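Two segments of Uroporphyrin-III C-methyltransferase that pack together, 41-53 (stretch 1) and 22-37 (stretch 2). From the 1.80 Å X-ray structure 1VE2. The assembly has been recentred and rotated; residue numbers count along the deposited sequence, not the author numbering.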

# COMPACT_ATOMS: atom_id res chain seq x y z
N GLY A 41 13.18 3.30 -15.82
CA GLY A 41 13.93 4.13 -14.90
C GLY A 41 14.37 3.37 -13.66
O GLY A 41 15.41 3.68 -13.06
N VAL A 42 13.57 2.40 -13.25
CA VAL A 42 13.92 1.59 -12.09
C VAL A 42 15.01 0.60 -12.47
O VAL A 42 16.01 0.46 -11.76
CB VAL A 42 12.69 0.82 -11.54
CG1 VAL A 42 13.11 -0.08 -10.39
CG2 VAL A 42 11.62 1.80 -11.06
N LEU A 43 14.85 -0.08 -13.60
CA LEU A 43 15.86 -1.04 -14.03
C LEU A 43 17.22 -0.35 -14.20
O LEU A 43 18.26 -0.90 -13.83
CB LEU A 43 15.45 -1.71 -15.36
CG LEU A 43 14.19 -2.58 -15.32
CD1 LEU A 43 13.89 -3.12 -16.72
CD2 LEU A 43 14.39 -3.73 -14.33
N ALA A 44 17.21 0.86 -14.74
CA ALA A 44 18.44 1.62 -14.97
C ALA A 44 19.26 1.83 -13.69
O ALA A 44 20.48 2.01 -13.75
CB ALA A 44 18.11 2.96 -15.60
N LEU A 45 18.61 1.80 -12.54
CA LEU A 45 19.31 1.98 -11.27
C LEU A 45 19.98 0.71 -10.74
O LEU A 45 20.76 0.75 -9.79
CB LEU A 45 18.35 2.54 -10.22
CG LEU A 45 18.06 4.03 -10.42
CD1 LEU A 45 16.79 4.44 -9.67
CD2 LEU A 45 19.27 4.83 -9.94
N ALA A 46 19.67 -0.43 -11.35
CA ALA A 46 20.28 -1.68 -10.93
C ALA A 46 21.69 -1.75 -11.50
O ALA A 46 21.89 -1.59 -12.71
CB ALA A 46 19.45 -2.86 -11.43
N LYS A 47 22.68 -1.97 -10.64
CA LYS A 47 24.06 -2.04 -11.11
C LYS A 47 24.58 -3.46 -11.26
O LYS A 47 25.77 -3.68 -11.51
CB LYS A 47 24.96 -1.22 -10.20
CG LYS A 47 24.74 0.27 -10.40
CD LYS A 47 25.62 1.13 -9.52
CE LYS A 47 25.41 2.60 -9.88
NZ LYS A 47 26.10 3.51 -8.92
N GLY A 48 23.69 -4.43 -11.11
CA GLY A 48 24.07 -5.82 -11.25
C GLY A 48 23.54 -6.34 -12.57
O GLY A 48 23.08 -5.57 -13.41
N GLU A 49 23.60 -7.66 -12.76
CA GLU A 49 23.13 -8.27 -13.99
C GLU A 49 21.60 -8.36 -14.01
O GLU A 49 21.00 -8.97 -13.12
CB GLU A 49 23.72 -9.68 -14.12
CG GLU A 49 23.42 -10.37 -15.44
CD GLU A 49 23.61 -11.88 -15.35
OE1 GLU A 49 24.56 -12.32 -14.68
OE2 GLU A 49 22.80 -12.61 -15.96
N LEU A 50 20.98 -7.75 -15.02
CA LEU A 50 19.52 -7.79 -15.14
C LEU A 50 19.04 -9.05 -15.85
O LEU A 50 19.48 -9.34 -16.97
CB LEU A 50 19.01 -6.57 -15.90
CG LEU A 50 19.04 -5.20 -15.20
CD1 LEU A 50 18.45 -4.14 -16.13
CD2 LEU A 50 18.24 -5.27 -13.91
N VAL A 51 18.14 -9.77 -15.21
CA VAL A 51 17.57 -10.99 -15.79
C VAL A 51 16.06 -10.87 -15.81
O VAL A 51 15.40 -11.00 -14.78
CB VAL A 51 17.95 -12.24 -14.96
CG1 VAL A 51 17.23 -13.46 -15.49
CG2 VAL A 51 19.45 -12.45 -15.00
N PRO A 52 15.48 -10.61 -16.99
CA PRO A 52 14.02 -10.48 -17.10
C PRO A 52 13.34 -11.83 -16.94
O PRO A 52 13.84 -12.84 -17.42
CB PRO A 52 13.84 -9.90 -18.50
CG PRO A 52 14.99 -10.49 -19.26
CD PRO A 52 16.13 -10.34 -18.28
N VAL A 53 12.20 -11.85 -16.25
CA VAL A 53 11.47 -13.10 -16.04
C VAL A 53 10.00 -12.95 -16.42
O VAL A 53 9.52 -11.85 -16.66
CB VAL A 53 11.56 -13.56 -14.57
CG1 VAL A 53 13.01 -13.85 -14.21
CG2 VAL A 53 10.97 -12.51 -13.64
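Stretch 2 (22-37) ALRVLEVAEVVLHDRL

Stretch 2 repeats the plan of stretch 1: a helix running through Val28, a break at Ala29, where helical phi/psi is first lost, then a strand from Val31 to His34. That strand lies parallel to strand 49-52 of stretch 1, the axes 4.7 Å apart at closest approach and crossing at -23°. Glu49 pairs with Val31, Leu50 with Val32, Val51 with Leu33 and Pro52 with His34.

The backbone ladder sets the register. Glu49 N donates to Glu30 O (2.9 Å), Val32 N to Glu49 O (2.9 Å), Val51 N to Val32 O (2.8 Å), His34 N to Val51 O (2.9 Å) and Val53 N to His34 O (2.9 Å). Pro52 has no amide hydrogen to give, and this ladder asks none of it; its CA instead approaches His34 O at 3.3 Å. Before the strands, Lys47 N donates to Leu26 O (3.0 Å), tying the loop to the last turns of the helix. Water 1 gives hydrogen bonds to Leu26 O (2.7 Å) and Ala29 O (2.6 Å) and takes a weak one from Gly48 N (2.8 Å). Gly48 is the tight point: an ideal CB would stand 2.1 Å from Ala29 O, a clash, so the carbonyl occupies the space a side chain would need.

Leu26 points toward stretch 1 in the mt rotamer (chi1 -67°, chi2 -176°), which brings its CD1 to 3.9 Å from Val42 CG1. Leu23, also mt, starts sideways but its end comes nearer, CD2 meeting Leu45 CD1 at 3.9 Å. In the sheet, Val31 and Val32 are both t. Val31 CG1 lies 4.1 Å from Val51 CG2, while on the other face Val32 CB sits 4.1 Å from Leu50 CD2. Leu33 shares the face of Val31; its chi2 of -149° is off the usual wells, and its CD2 packs 3.7 Å from Val51 CB.

His34 shows the clearest rule. With chi1 at 70° (p) and chi2 at 81°, its ring is sandwiched: Leu43 CD2 lies over one face, 3.5 Å from the centroid of the His34 ring, and Pro52 CA over the opposite face, 3.8 Å from that centroid. The same pose lets His34 ND1 donate to Asp35 O (2.9 Å), so an in-plane hydrogen bond holds the ring while aliphatic carbons cover its faces. Beyond it, Arg36 N makes a weak bond to Val53 O (3.5 Å), and the guanidinium presents one face to Pro52 O and Val53 N.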

# COMPACT_ATOMS: atom_id res chain seq x y z
N ALA A 22 15.11 0.11 -1.17
CA ALA A 22 15.04 -0.52 -2.49
C ALA A 22 16.19 -0.01 -3.36
O ALA A 22 16.83 -0.78 -4.07
CB ALA A 22 13.69 -0.21 -3.13
N LEU A 23 16.46 1.29 -3.29
CA LEU A 23 17.55 1.88 -4.06
C LEU A 23 18.88 1.24 -3.68
O LEU A 23 19.66 0.86 -4.55
CB LEU A 23 17.63 3.39 -3.79
CG LEU A 23 16.50 4.28 -4.30
CD1 LEU A 23 16.70 5.70 -3.76
CD2 LEU A 23 16.50 4.29 -5.82
N ARG A 24 19.14 1.11 -2.38
CA ARG A 24 20.39 0.52 -1.95
C ARG A 24 20.54 -0.90 -2.45
O ARG A 24 21.59 -1.27 -2.97
CB ARG A 24 20.52 0.53 -0.42
CG ARG A 24 21.82 -0.13 0.07
CD ARG A 24 21.96 -0.12 1.59
NE ARG A 24 21.01 -1.00 2.26
CZ ARG A 24 21.05 -2.33 2.21
NH1 ARG A 24 21.99 -2.95 1.52
NH2 ARG A 24 20.14 -3.05 2.87
N VAL A 25 19.48 -1.69 -2.31
CA VAL A 25 19.51 -3.07 -2.76
C VAL A 25 19.82 -3.18 -4.25
O VAL A 25 20.60 -4.03 -4.66
CB VAL A 25 18.19 -3.80 -2.47
CG1 VAL A 25 18.19 -5.19 -3.13
CG2 VAL A 25 18.00 -3.93 -0.96
N LEU A 26 19.20 -2.32 -5.07
CA LEU A 26 19.43 -2.37 -6.51
C LEU A 26 20.86 -1.98 -6.88
O LEU A 26 21.32 -2.26 -7.98
CB LEU A 26 18.44 -1.47 -7.25
CG LEU A 26 16.98 -1.95 -7.17
CD1 LEU A 26 16.08 -1.05 -8.01
CD2 LEU A 26 16.91 -3.39 -7.68
N GLU A 27 21.55 -1.33 -5.95
CA GLU A 27 22.93 -0.93 -6.21
C GLU A 27 23.90 -2.06 -5.88
O GLU A 27 24.85 -2.31 -6.62
CB GLU A 27 23.30 0.28 -5.36
CG GLU A 27 22.38 1.46 -5.53
CD GLU A 27 22.85 2.67 -4.76
OE1 GLU A 27 23.07 2.56 -3.53
OE2 GLU A 27 22.99 3.73 -5.39
N VAL A 28 23.63 -2.76 -4.78
CA VAL A 28 24.50 -3.84 -4.34
C VAL A 28 24.19 -5.22 -4.93
O VAL A 28 25.10 -6.02 -5.11
CB VAL A 28 24.50 -3.94 -2.79
CG1 VAL A 28 24.89 -2.60 -2.19
CG2 VAL A 28 23.14 -4.37 -2.29
N ALA A 29 22.93 -5.51 -5.22
CA ALA A 29 22.56 -6.82 -5.78
C ALA A 29 23.40 -7.18 -7.01
O ALA A 29 23.50 -6.40 -7.96
CB ALA A 29 21.08 -6.84 -6.13
N GLU A 30 23.99 -8.37 -6.98
CA GLU A 30 24.84 -8.86 -8.08
C GLU A 30 24.02 -9.31 -9.27
O GLU A 30 24.46 -9.21 -10.41
CB GLU A 30 25.70 -10.02 -7.60
CG GLU A 30 26.63 -9.67 -6.46
CD GLU A 30 27.26 -10.90 -5.84
OE1 GLU A 30 27.88 -11.68 -6.59
OE2 GLU A 30 27.14 -11.08 -4.61
N VAL A 31 22.83 -9.84 -8.99
CA VAL A 31 21.94 -10.32 -10.03
C VAL A 31 20.52 -9.92 -9.64
O VAL A 31 20.15 -9.99 -8.46
CB VAL A 31 22.01 -11.87 -10.17
CG1 VAL A 31 21.06 -12.35 -11.25
CG2 VAL A 31 23.44 -12.29 -10.49
N VAL A 32 19.73 -9.49 -10.61
CA VAL A 32 18.36 -9.06 -10.36
C VAL A 32 17.38 -9.72 -11.32
O VAL A 32 17.43 -9.47 -12.53
CB VAL A 32 18.23 -7.53 -10.50
CG1 VAL A 32 16.81 -7.08 -10.16
CG2 VAL A 32 19.25 -6.84 -9.62
N LEU A 33 16.50 -10.57 -10.79
CA LEU A 33 15.49 -11.24 -11.60
C LEU A 33 14.28 -10.32 -11.54
O LEU A 33 13.55 -10.30 -10.55
CB LEU A 33 15.13 -12.62 -11.03
CG LEU A 33 16.23 -13.63 -10.66
CD1 LEU A 33 15.67 -15.03 -10.88
CD2 LEU A 33 17.47 -13.44 -11.50
N HIS A 34 14.06 -9.56 -12.61
CA HIS A 34 12.98 -8.58 -12.64
C HIS A 34 11.83 -8.87 -13.60
O HIS A 34 12.03 -9.41 -14.68
CB HIS A 34 13.57 -7.21 -13.00
CG HIS A 34 14.05 -7.11 -14.42
ND1 HIS A 34 13.19 -6.87 -15.47
CD2 HIS A 34 15.28 -7.23 -14.96
CE1 HIS A 34 13.87 -6.86 -16.60
NE2 HIS A 34 15.14 -7.07 -16.32
N ASP A 35 10.63 -8.48 -13.18
CA ASP A 35 9.44 -8.64 -14.00
C ASP A 35 9.66 -7.87 -15.30
O ASP A 35 10.30 -6.82 -15.31
CB ASP A 35 8.22 -8.06 -13.29
CG ASP A 35 7.71 -8.94 -12.18
OD1 ASP A 35 6.84 -8.47 -11.42
OD2 ASP A 35 8.15 -10.10 -12.08
N ARG A 36 9.11 -8.39 -16.40
CA ARG A 36 9.24 -7.76 -17.71
C ARG A 36 8.70 -6.33 -17.73
O ARG A 36 9.29 -5.45 -18.35
CB ARG A 36 8.47 -8.57 -18.77
CG ARG A 36 8.85 -10.03 -18.90
CD ARG A 36 10.08 -10.23 -19.77
NE ARG A 36 10.31 -11.65 -20.06
CZ ARG A 36 11.28 -12.11 -20.85
NH1 ARG A 36 12.11 -11.27 -21.45
NH2 ARG A 36 11.40 -13.41 -21.05
N LEU A 37 7.58 -6.11 -17.05
CA LEU A 37 6.94 -4.80 -17.03
C LEU A 37 7.47 -3.80 -16.00
O LEU A 37 6.75 -2.87 -15.62
CB LEU A 37 5.42 -4.98 -16.83
CG LEU A 37 4.43 -4.13 -17.64
CD1 LEU A 37 3.02 -4.67 -17.40
CD2 LEU A 37 4.50 -2.66 -17.26
O HOH W 1 21.83 -4.71 -9.07